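Local coordinates for protein Xaa-Pro dipeptidase (Pyrococcus horikoshii, PDB 1WY2) that probably splits dipeptides with a C-terminal proline and a nonpolar first residue, as a homodimeric two-metal peptidase of the M24B family, at residues D212-R226 against I324-T336. Residues are numbered along the deposited sequence; the frame is centred on the assembly and turned at random.
With ZN (zinc ion), chain D; ZN (zinc ion), chain E.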
loop_
_atom_site.group_PDB
_atom_site.type_symbol
_atom_site.label_atom_id
_atom_site.label_comp_id
_atom_site.label_asym_id
_atom_site.label_seq_id
_atom_site.Cartn_x
_atom_site.Cartn_y
_atom_site.Cartn_z
ATOM N N ASP A 212 8.788 -6.867 14.687
ATOM C CA ASP A 212 9.059 -5.650 13.921
ATOM C C ASP A 212 7.703 -5.043 13.565
ATOM O O ASP A 212 6.907 -5.650 12.848
ATOM C CB ASP A 212 9.841 -6.007 12.647
ATOM C CG ASP A 212 10.449 -4.796 11.954
ATOM O OD1 ASP A 212 9.981 -3.657 12.170
ATOM O OD2 ASP A 212 11.398 -4.994 11.166
ATOM N N LEU A 213 7.439 -3.846 14.074
ATOM C CA LEU A 213 6.163 -3.195 13.826
ATOM C C LEU A 213 6.315 -1.685 13.837
ATOM O O LEU A 213 7.384 -1.151 14.148
ATOM C CB LEU A 213 5.146 -3.639 14.894
ATOM C CG LEU A 213 5.497 -3.381 16.367
ATOM C CD1 LEU A 213 5.170 -1.942 16.734
ATOM C CD2 LEU A 213 4.710 -4.335 17.265
ATOM N N GLY A 214 5.240 -0.992 13.490
ATOM C CA GLY A 214 5.291 0.456 13.480
ATOM C C GLY A 214 3.894 1.025 13.379
ATOM O O GLY A 214 2.964 0.337 12.968
ATOM N N ALA A 215 3.742 2.286 13.755
ATOM C CA ALA A 215 2.439 2.920 13.689
ATOM C C ALA A 215 2.450 4.117 12.755
ATOM O O ALA A 215 3.433 4.858 12.694
ATOM C CB ALA A 215 2.007 3.362 15.086
ATOM N N LEU A 216 1.360 4.283 12.015
ATOM C CA LEU A 216 1.188 5.433 11.136
ATOM C C LEU A 216 0.315 6.303 12.031
ATOM O O LEU A 216 -0.794 5.907 12.389
ATOM C CB LEU A 216 0.427 5.048 9.866
ATOM C CG LEU A 216 -0.003 6.222 8.976
ATOM C CD1 LEU A 216 1.217 7.025 8.544
ATOM C CD2 LEU A 216 -0.758 5.700 7.762
ATOM N N TYR A 217 0.827 7.467 12.410
ATOM C CA TYR A 217 0.115 8.366 13.309
ATOM C C TYR A 217 0.132 9.779 12.754
ATOM O O TYR A 217 1.196 10.363 12.548
ATOM C CB TYR A 217 0.795 8.344 14.680
ATOM C CG TYR A 217 0.217 9.302 15.700
ATOM C CD1 TYR A 217 -0.983 9.023 16.348
ATOM C CD2 TYR A 217 0.893 10.474 16.039
ATOM C CE1 TYR A 217 -1.496 9.886 17.319
ATOM C CE2 TYR A 217 0.391 11.343 17.004
ATOM C CZ TYR A 217 -0.801 11.042 17.641
ATOM O OH TYR A 217 -1.291 11.897 18.606
ATOM N N GLN A 218 -1.056 10.322 12.517
ATOM C CA GLN A 218 -1.182 11.666 11.988
ATOM C C GLN A 218 -0.226 11.905 10.818
ATOM O O GLN A 218 0.503 12.899 10.771
ATOM C CB GLN A 218 -0.976 12.680 13.122
ATOM C CG GLN A 218 -2.189 12.743 14.057
ATOM C CD GLN A 218 -1.957 13.539 15.331
ATOM O OE1 GLN A 218 -1.308 14.583 15.323
ATOM N NE2 GLN A 218 -2.512 13.052 16.436
ATOM N N HIS A 219 -0.248 10.952 9.884
ATOM C CA HIS A 219 0.538 10.986 8.652
ATOM C C HIS A 219 2.010 10.587 8.722
ATOM O O HIS A 219 2.638 10.371 7.682
ATOM C CB HIS A 219 0.411 12.368 8.007
ATOM C CG HIS A 219 -0.985 12.705 7.587
ATOM N ND1 HIS A 219 -1.601 12.112 6.506
ATOM C CD2 HIS A 219 -1.900 13.547 8.126
ATOM C CE1 HIS A 219 -2.834 12.573 6.396
ATOM N NE2 HIS A 219 -3.040 13.446 7.367
ATOM N N TYR A 220 2.560 10.472 9.927
ATOM C CA TYR A 220 3.960 10.088 10.062
ATOM C C TYR A 220 4.129 8.673 10.590
ATOM O O TYR A 220 3.233 8.122 11.222
ATOM C CB TYR A 220 4.715 11.100 10.927
ATOM C CG TYR A 220 4.932 12.395 10.179
ATOM C CD1 TYR A 220 3.891 13.308 10.018
ATOM C CD2 TYR A 220 6.148 12.665 9.551
ATOM C CE1 TYR A 220 4.050 14.455 9.246
ATOM C CE2 TYR A 220 6.321 13.816 8.770
ATOM C CZ TYR A 220 5.261 14.703 8.625
ATOM O OH TYR A 220 5.398 15.829 7.847
ATOM N N ASN A 221 5.291 8.089 10.319
ATOM C CA ASN A 221 5.564 6.710 10.704
ATOM C C ASN A 221 6.572 6.489 11.822
ATOM O O ASN A 221 7.323 7.386 12.197
ATOM C CB ASN A 221 6.035 5.944 9.463
ATOM C CG ASN A 221 4.960 5.849 8.396
ATOM O OD1 ASN A 221 4.130 4.944 8.419
ATOM N ND2 ASN A 221 4.964 6.794 7.458
ATOM N N SER A 222 6.563 5.263 12.346
ATOM C CA SER A 222 7.486 4.829 13.391
ATOM C C SER A 222 7.911 3.416 12.988
ATOM O O SER A 222 7.233 2.759 12.195
ATOM C CB SER A 222 6.807 4.819 14.765
ATOM O OG SER A 222 5.626 4.041 14.751
ATOM N N ASP A 223 9.023 2.943 13.531
ATOM C CA ASP A 223 9.533 1.629 13.156
ATOM C C ASP A 223 10.401 1.110 14.294
ATOM O O ASP A 223 11.319 1.797 14.740
ATOM C CB ASP A 223 10.359 1.786 11.873
ATOM C CG ASP A 223 10.632 0.477 11.171
ATOM O OD1 ASP A 223 10.303 -0.598 11.716
ATOM O OD2 ASP A 223 11.187 0.545 10.055
ATOM N N ILE A 224 10.109 -0.099 14.763
ATOM C CA ILE A 224 10.871 -0.677 15.863
ATOM C C ILE A 224 10.925 -2.201 15.771
ATOM O O ILE A 224 9.985 -2.831 15.302
ATOM C CB ILE A 224 10.237 -0.272 17.226
ATOM C CG1 ILE A 224 11.095 -0.769 18.389
ATOM C CG2 ILE A 224 8.831 -0.854 17.343
ATOM C CD1 ILE A 224 10.543 -0.390 19.767
ATOM N N THR A 225 12.046 -2.782 16.193
ATOM C CA THR A 225 12.198 -4.234 16.206
ATOM C C THR A 225 12.881 -4.661 17.495
ATOM O O THR A 225 13.906 -4.103 17.883
ATOM C CB THR A 225 13.085 -4.788 15.055
ATOM O OG1 THR A 225 12.534 -4.433 13.782
ATOM C CG2 THR A 225 13.152 -6.317 15.138
ATOM N N ARG A 226 12.300 -5.645 18.163
ATOM C CA ARG A 226 12.901 -6.195 19.372
ATOM C C ARG A 226 12.843 -7.705 19.204
ATOM O O ARG A 226 11.906 -8.234 18.611
ATOM C CB ARG A 226 12.124 -5.785 20.627
ATOM C CG ARG A 226 12.279 -4.319 21.005
ATOM C CD ARG A 226 13.697 -3.995 21.469
ATOM N NE ARG A 226 13.832 -2.580 21.805
ATOM C CZ ARG A 226 14.082 -1.622 20.917
ATOM N NH1 ARG A 226 14.240 -1.921 19.629
ATOM N NH2 ARG A 226 14.143 -0.359 21.313
ATOM N N ILE A 324 17.141 -21.788 10.903
ATOM C CA ILE A 324 17.433 -21.967 12.322
ATOM C C ILE A 324 16.859 -20.835 13.176
ATOM O O ILE A 324 16.085 -21.047 14.100
ATOM C CB ILE A 324 18.951 -22.031 12.493
ATOM C CG1 ILE A 324 19.508 -23.291 11.826
ATOM C CG2 ILE A 324 19.304 -22.095 13.989
ATOM C CD1 ILE A 324 21.037 -23.303 11.791
ATOM N N GLY A 325 17.220 -19.600 12.843
ATOM C CA GLY A 325 16.709 -18.472 13.600
ATOM C C GLY A 325 17.449 -17.191 13.287
ATOM O O GLY A 325 18.460 -17.199 12.581
ATOM N N GLY A 326 16.953 -16.083 13.820
ATOM C CA GLY A 326 17.595 -14.809 13.562
ATOM C C GLY A 326 17.319 -13.797 14.652
ATOM O O GLY A 326 16.443 -13.993 15.493
ATOM N N VAL A 327 18.082 -12.711 14.636
ATOM C CA VAL A 327 17.930 -11.648 15.623
ATOM C C VAL A 327 18.055 -10.285 14.959
ATOM O O VAL A 327 18.952 -10.068 14.153
ATOM C CB VAL A 327 19.026 -11.726 16.714
ATOM C CG1 VAL A 327 18.909 -10.529 17.657
ATOM C CG2 VAL A 327 18.902 -13.029 17.497
ATOM N N ARG A 328 17.138 -9.379 15.290
ATOM C CA ARG A 328 17.190 -8.013 14.786
ATOM C C ARG A 328 16.763 -7.070 15.903
ATOM O O ARG A 328 15.818 -7.348 16.642
ATOM C CB ARG A 328 16.277 -7.795 13.565
ATOM C CG ARG A 328 16.283 -6.324 13.090
ATOM C CD ARG A 328 15.692 -6.111 11.684
ATOM N NE ARG A 328 14.263 -6.406 11.582
ATOM C CZ ARG A 328 13.758 -7.556 11.141
ATOM N NH1 ARG A 328 14.562 -8.539 10.761
ATOM N NH2 ARG A 328 12.442 -7.714 11.049
ATOM N N ILE A 329 17.493 -5.971 16.044
ATOM C CA ILE A 329 17.183 -4.957 17.045
ATOM C C ILE A 329 17.179 -3.645 16.277
ATOM O O ILE A 329 18.182 -3.269 15.674
ATOM C CB ILE A 329 18.240 -4.937 18.164
ATOM C CG1 ILE A 329 18.251 -6.297 18.871
ATOM C CG2 ILE A 329 17.923 -3.821 19.156
ATOM C CD1 ILE A 329 19.344 -6.455 19.915
ATOM N N GLU A 330 16.036 -2.967 16.287
ATOM C CA GLU A 330 15.861 -1.728 15.538
ATOM C C GLU A 330 15.257 -0.572 16.322
ATOM O O GLU A 330 14.287 -0.748 17.061
ATOM C CB GLU A 330 14.974 -2.005 14.314
ATOM C CG GLU A 330 14.385 -0.755 13.666
ATOM C CD GLU A 330 13.483 -1.063 12.489
ATOM O OE1 GLU A 330 12.742 -2.066 12.548
ATOM O OE2 GLU A 330 13.505 -0.286 11.513
ATOM N N ASP A 331 15.843 0.609 16.147
ATOM C CA ASP A 331 15.352 1.836 16.778
ATOM C C ASP A 331 15.170 2.882 15.689
ATOM O O ASP A 331 15.840 2.833 14.660
ATOM C CB ASP A 331 16.371 2.430 17.765
ATOM C CG ASP A 331 16.319 1.796 19.136
ATOM O OD1 ASP A 331 15.206 1.582 19.656
ATOM O OD2 ASP A 331 17.406 1.537 19.700
ATOM N N THR A 332 14.255 3.819 15.916
ATOM C CA THR A 332 14.083 4.938 14.999
ATOM C C THR A 332 14.814 6.013 15.793
ATOM O O THR A 332 14.566 6.163 16.992
ATOM C CB THR A 332 12.611 5.347 14.831
ATOM O OG1 THR A 332 11.923 4.348 14.071
ATOM C CG2 THR A 332 12.508 6.686 14.095
ATOM N N ILE A 333 15.734 6.727 15.156
ATOM C CA ILE A 333 16.481 7.755 15.867
ATOM C C ILE A 333 16.493 9.082 15.136
ATOM O O ILE A 333 16.253 9.152 13.931
ATOM C CB ILE A 333 17.951 7.328 16.116
ATOM C CG1 ILE A 333 18.713 7.256 14.789
ATOM C CG2 ILE A 333 17.986 5.972 16.829
ATOM C CD1 ILE A 333 20.221 7.088 14.954
ATOM N N LEU A 334 16.772 10.134 15.894
ATOM C CA LEU A 334 16.849 11.483 15.366
ATOM C C LEU A 334 18.298 11.942 15.461
ATOM O O LEU A 334 18.948 11.753 16.492
ATOM C CB LEU A 334 15.964 12.421 16.193
ATOM C CG LEU A 334 16.186 13.923 15.981
ATOM C CD1 LEU A 334 15.716 14.329 14.592
ATOM C CD2 LEU A 334 15.433 14.696 17.045
ATOM N N ILE A 335 18.813 12.527 14.385
ATOM C CA ILE A 335 20.176 13.032 14.399
ATOM C C ILE A 335 20.127 14.424 15.024
ATOM O O ILE A 335 19.355 15.286 14.595
ATOM C CB ILE A 335 20.766 13.116 12.972
ATOM C CG1 ILE A 335 20.747 11.728 12.319
ATOM C CG2 ILE A 335 22.192 13.661 13.020
ATOM C CD1 ILE A 335 21.493 10.649 13.099
ATOM N N THR A 336 20.936 14.631 16.057
ATOM C CA THR A 336 20.973 15.911 16.748
ATOM C C THR A 336 22.238 16.683 16.391
ATOM O O THR A 336 23.043 16.222 15.584
ATOM C CB THR A 336 20.903 15.710 18.269
ATOM O OG1 THR A 336 22.052 14.978 18.706
ATOM C CG2 THR A 336 19.645 14.931 18.636
HETATM ZN ZN ZN D . 11.218 -2.338 11.295
HETATM ZN ZN ZN E . 12.988 -0.442 9.501
#
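The two-metal site of this prolidase forms where D212, D223 and E330 converge on a zinc pair, which the last two bridge. OD1 of D223 and OE1 of E330 bind the first zinc, their other oxygens the second, with the two carboxylate planes 61° apart. D212 OD1 joins the first zinc at 2.0 Å, while H287 and E316 also bind the second. The R328 chain bends at chi3 (66°), bringing NE and NH2 side-on to the single oxygen OD2 of D212; the NH2 bond, 2.9 Å, meets the anti lone pair of OD2 and probably steadies the ligand. In the pita-bread fold of M24 peptidases, this is where two β-hairpins meet, by one antiparallel hydrogen-bonded pair, T225 with E330. T225 N reaches E330 O at 3.1 Å, and E330 N returns to T225 O at 2.9 Å. R226 NH1 binds both carbonyl oxygens from the faces opposite these amides, while its NH2 makes a salt bridge to D331 OD1 at 2.8 Å; T344 and R342 also hold D331. With an alanine in place of R226, both carbonyl oxygens would probably lose their second donor, and D331 OD1 its arginine partner. Further along, T332 OG1 donates to D223 O at 2.7 Å, in the carbonyl plane.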